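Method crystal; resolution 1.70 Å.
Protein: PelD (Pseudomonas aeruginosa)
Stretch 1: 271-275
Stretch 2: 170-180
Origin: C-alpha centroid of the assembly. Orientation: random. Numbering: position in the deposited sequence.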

# COMPACT_ATOMS: atom_id res chain seq x y z
N GLU A 271 -14.25 -7.82 -2.50
CA GLU A 271 -13.64 -7.53 -1.19
C GLU A 271 -12.45 -8.44 -0.98
O GLU A 271 -12.57 -9.67 -1.06
CB GLU A 271 -14.65 -7.73 -0.05
CG GLU A 271 -15.66 -6.60 0.10
CD GLU A 271 -16.40 -6.64 1.43
OE1 GLU A 271 -15.97 -7.42 2.32
OE2 GLU A 271 -17.39 -5.91 1.61
N LEU A 272 -11.28 -7.84 -0.73
CA LEU A 272 -10.06 -8.61 -0.54
C LEU A 272 -10.13 -9.28 0.82
O LEU A 272 -10.50 -8.65 1.81
CB LEU A 272 -8.82 -7.71 -0.63
CG LEU A 272 -8.30 -7.35 -2.03
CD1 LEU A 272 -9.23 -6.38 -2.78
CD2 LEU A 272 -6.90 -6.75 -1.94
N ASP A 273 -9.81 -10.57 0.87
CA ASP A 273 -9.94 -11.33 2.11
C ASP A 273 -9.15 -12.63 2.06
O ASP A 273 -9.16 -13.33 1.04
CB ASP A 273 -11.42 -11.59 2.44
CG ASP A 273 -11.63 -12.00 3.89
OD1 ASP A 273 -11.50 -13.21 4.19
OD2 ASP A 273 -11.95 -11.13 4.72
N ALA A 274 -8.48 -12.93 3.17
CA ALA A 274 -7.68 -14.14 3.33
C ALA A 274 -8.53 -15.41 3.32
O ALA A 274 -8.00 -16.53 3.31
CB ALA A 274 -6.85 -14.06 4.60
N GLY A 275 -9.85 -15.24 3.32
CA GLY A 275 -10.80 -16.34 3.18
C GLY A 275 -11.09 -16.70 1.73
O GLY A 275 -11.24 -17.88 1.40
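Stretch 2 (170-180) YLKRSLLDARD

A small, largely apolar contact, without a direct hydrogen bond between the two stretches, sets one side of a helix against an extended segment and the bend that follows it. Stretch 2 is helical throughout, part of a longer helix; its backbone hydrogen bonds run from Ser174 N to Tyr170 O (2.9 Å) through Asp180 N to Leu176 O (2.8 Å). Stretch 1 enters extended at Glu271 and bends at Ala274, where phi/psi of -66/-7 replaces the extended values before it. The two chains advance in the same general sense: Leu272 reaches back to Leu171, Ser174 and Leu175, whereas Asp273 and Ala274 lie beside Ala178 and Arg179, with CA atoms 5.4 Å apart for Asp273 and Ala178 and 4.8 Å for Ala274 and Arg179. Leu272, buried and pointing toward the helix, has more of its surface covered by stretch 2 than any other residue of stretch 1. Its CD2 lies 3.7 Å from Ser174 CB, 3.7 Å from Leu175 CD2 and 4.4 Å from Leu171 CD1, so one methyl meets residues of successive helical turns. Ala178 also points toward stretch 1, where the backbones lie close: Ala178 CB is 4.4 Å from Leu272 CB and 4.2 Å from Asp273 N. Farther along, Ala274 CB packs 3.4 Å from Ala178 O and 4.1 Å from Arg179 CA. A water links the backbones here, accepting from Ala274 N at 2.9 Å and donating weakly to Ala178 O at 3.5 Å. Asp273 and Arg179 each find a partner within their own stretch. Asp273 points away from the helix, and its OD1 accepts from Gly275 N at 2.8 Å, bracing the turn; the Arg179 side chain leads away and forms a salt bridge from NE to Asp180 OD1 at 2.8 Å.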

# COMPACT_ATOMS: atom_id res chain seq x y z
N TYR A 170 0.12 -1.16 -5.45
CA TYR A 170 -0.86 -1.01 -4.39
C TYR A 170 -1.76 -2.24 -4.24
O TYR A 170 -2.06 -2.65 -3.13
CB TYR A 170 -1.71 0.26 -4.61
CG TYR A 170 -1.06 1.58 -4.24
CD1 TYR A 170 -1.81 2.57 -3.58
CD2 TYR A 170 0.27 1.87 -4.56
CE1 TYR A 170 -1.24 3.82 -3.25
CE2 TYR A 170 0.85 3.12 -4.22
CZ TYR A 170 0.08 4.08 -3.57
OH TYR A 170 0.62 5.29 -3.23
N LEU A 171 -2.17 -2.82 -5.36
CA LEU A 171 -2.98 -4.04 -5.32
C LEU A 171 -2.22 -5.19 -4.66
O LEU A 171 -2.76 -5.89 -3.81
CB LEU A 171 -3.44 -4.44 -6.73
CG LEU A 171 -4.24 -5.75 -6.85
CD1 LEU A 171 -5.51 -5.72 -6.02
CD2 LEU A 171 -4.55 -5.98 -8.32
N LYS A 172 -0.95 -5.37 -5.03
CA LYS A 172 -0.18 -6.47 -4.42
C LYS A 172 -0.02 -6.23 -2.94
O LYS A 172 -0.17 -7.14 -2.14
CB LYS A 172 1.18 -6.64 -5.09
CG LYS A 172 1.89 -7.91 -4.63
CD LYS A 172 3.20 -8.14 -5.35
CE LYS A 172 3.81 -9.45 -4.90
NZ LYS A 172 5.05 -9.79 -5.66
N ARG A 173 0.29 -4.99 -2.56
CA ARG A 173 0.39 -4.68 -1.14
C ARG A 173 -0.91 -4.95 -0.40
O ARG A 173 -0.91 -5.52 0.68
CB ARG A 173 0.82 -3.23 -0.93
CG ARG A 173 0.93 -2.84 0.54
CD ARG A 173 1.89 -3.77 1.34
NE ARG A 173 3.25 -3.71 0.82
CZ ARG A 173 4.26 -4.47 1.23
NH1 ARG A 173 5.47 -4.33 0.68
NH2 ARG A 173 4.07 -5.39 2.18
N SER A 174 -2.04 -4.57 -1.01
CA SER A 174 -3.33 -4.88 -0.39
C SER A 174 -3.61 -6.38 -0.28
O SER A 174 -4.24 -6.82 0.70
CB SER A 174 -4.46 -4.16 -1.11
OG SER A 174 -4.47 -2.77 -0.80
N LEU A 175 -3.17 -7.16 -1.27
CA LEU A 175 -3.28 -8.62 -1.19
C LEU A 175 -2.42 -9.19 -0.07
O LEU A 175 -2.86 -10.08 0.65
CB LEU A 175 -2.94 -9.29 -2.52
CG LEU A 175 -3.96 -9.07 -3.64
CD1 LEU A 175 -3.35 -9.49 -4.96
CD2 LEU A 175 -5.30 -9.80 -3.36
N LEU A 176 -1.21 -8.65 0.09
CA LEU A 176 -0.32 -9.03 1.19
C LEU A 176 -0.91 -8.63 2.55
O LEU A 176 -0.88 -9.44 3.49
CB LEU A 176 1.07 -8.44 1.00
CG LEU A 176 1.92 -9.01 -0.15
CD1 LEU A 176 3.02 -8.03 -0.52
CD2 LEU A 176 2.50 -10.38 0.21
N ASP A 177 -1.46 -7.40 2.64
CA ASP A 177 -2.15 -6.89 3.84
C ASP A 177 -3.25 -7.86 4.29
O ASP A 177 -3.38 -8.17 5.48
CB ASP A 177 -2.85 -5.54 3.55
CG ASP A 177 -1.90 -4.35 3.51
OD1 ASP A 177 -0.81 -4.40 4.10
OD2 ASP A 177 -2.29 -3.31 2.90
N ALA A 178 -4.04 -8.33 3.33
CA ALA A 178 -5.17 -9.22 3.63
C ALA A 178 -4.66 -10.58 4.08
O ALA A 178 -5.13 -11.14 5.08
CB ALA A 178 -6.08 -9.35 2.43
N ARG A 179 -3.71 -11.12 3.33
CA ARG A 179 -3.22 -12.48 3.59
C ARG A 179 -2.49 -12.56 4.92
O ARG A 179 -2.74 -13.46 5.73
CB ARG A 179 -2.31 -12.97 2.47
CG ARG A 179 -1.94 -14.46 2.60
CD ARG A 179 -0.79 -14.83 1.68
NE ARG A 179 0.45 -14.14 2.03
CZ ARG A 179 1.57 -14.21 1.32
NH1 ARG A 179 1.61 -14.95 0.22
NH2 ARG A 179 2.65 -13.56 1.72
N ASP A 180 -1.60 -11.60 5.15
CA ASP A 180 -0.69 -11.65 6.29
C ASP A 180 -1.21 -10.98 7.56
O ASP A 180 -0.81 -11.35 8.67
CB ASP A 180 0.67 -11.08 5.89
CG ASP A 180 1.34 -11.88 4.79
OD1 ASP A 180 0.94 -13.04 4.55
OD2 ASP A 180 2.27 -11.35 4.16
O HOH W 1 -8.58 -10.99 5.28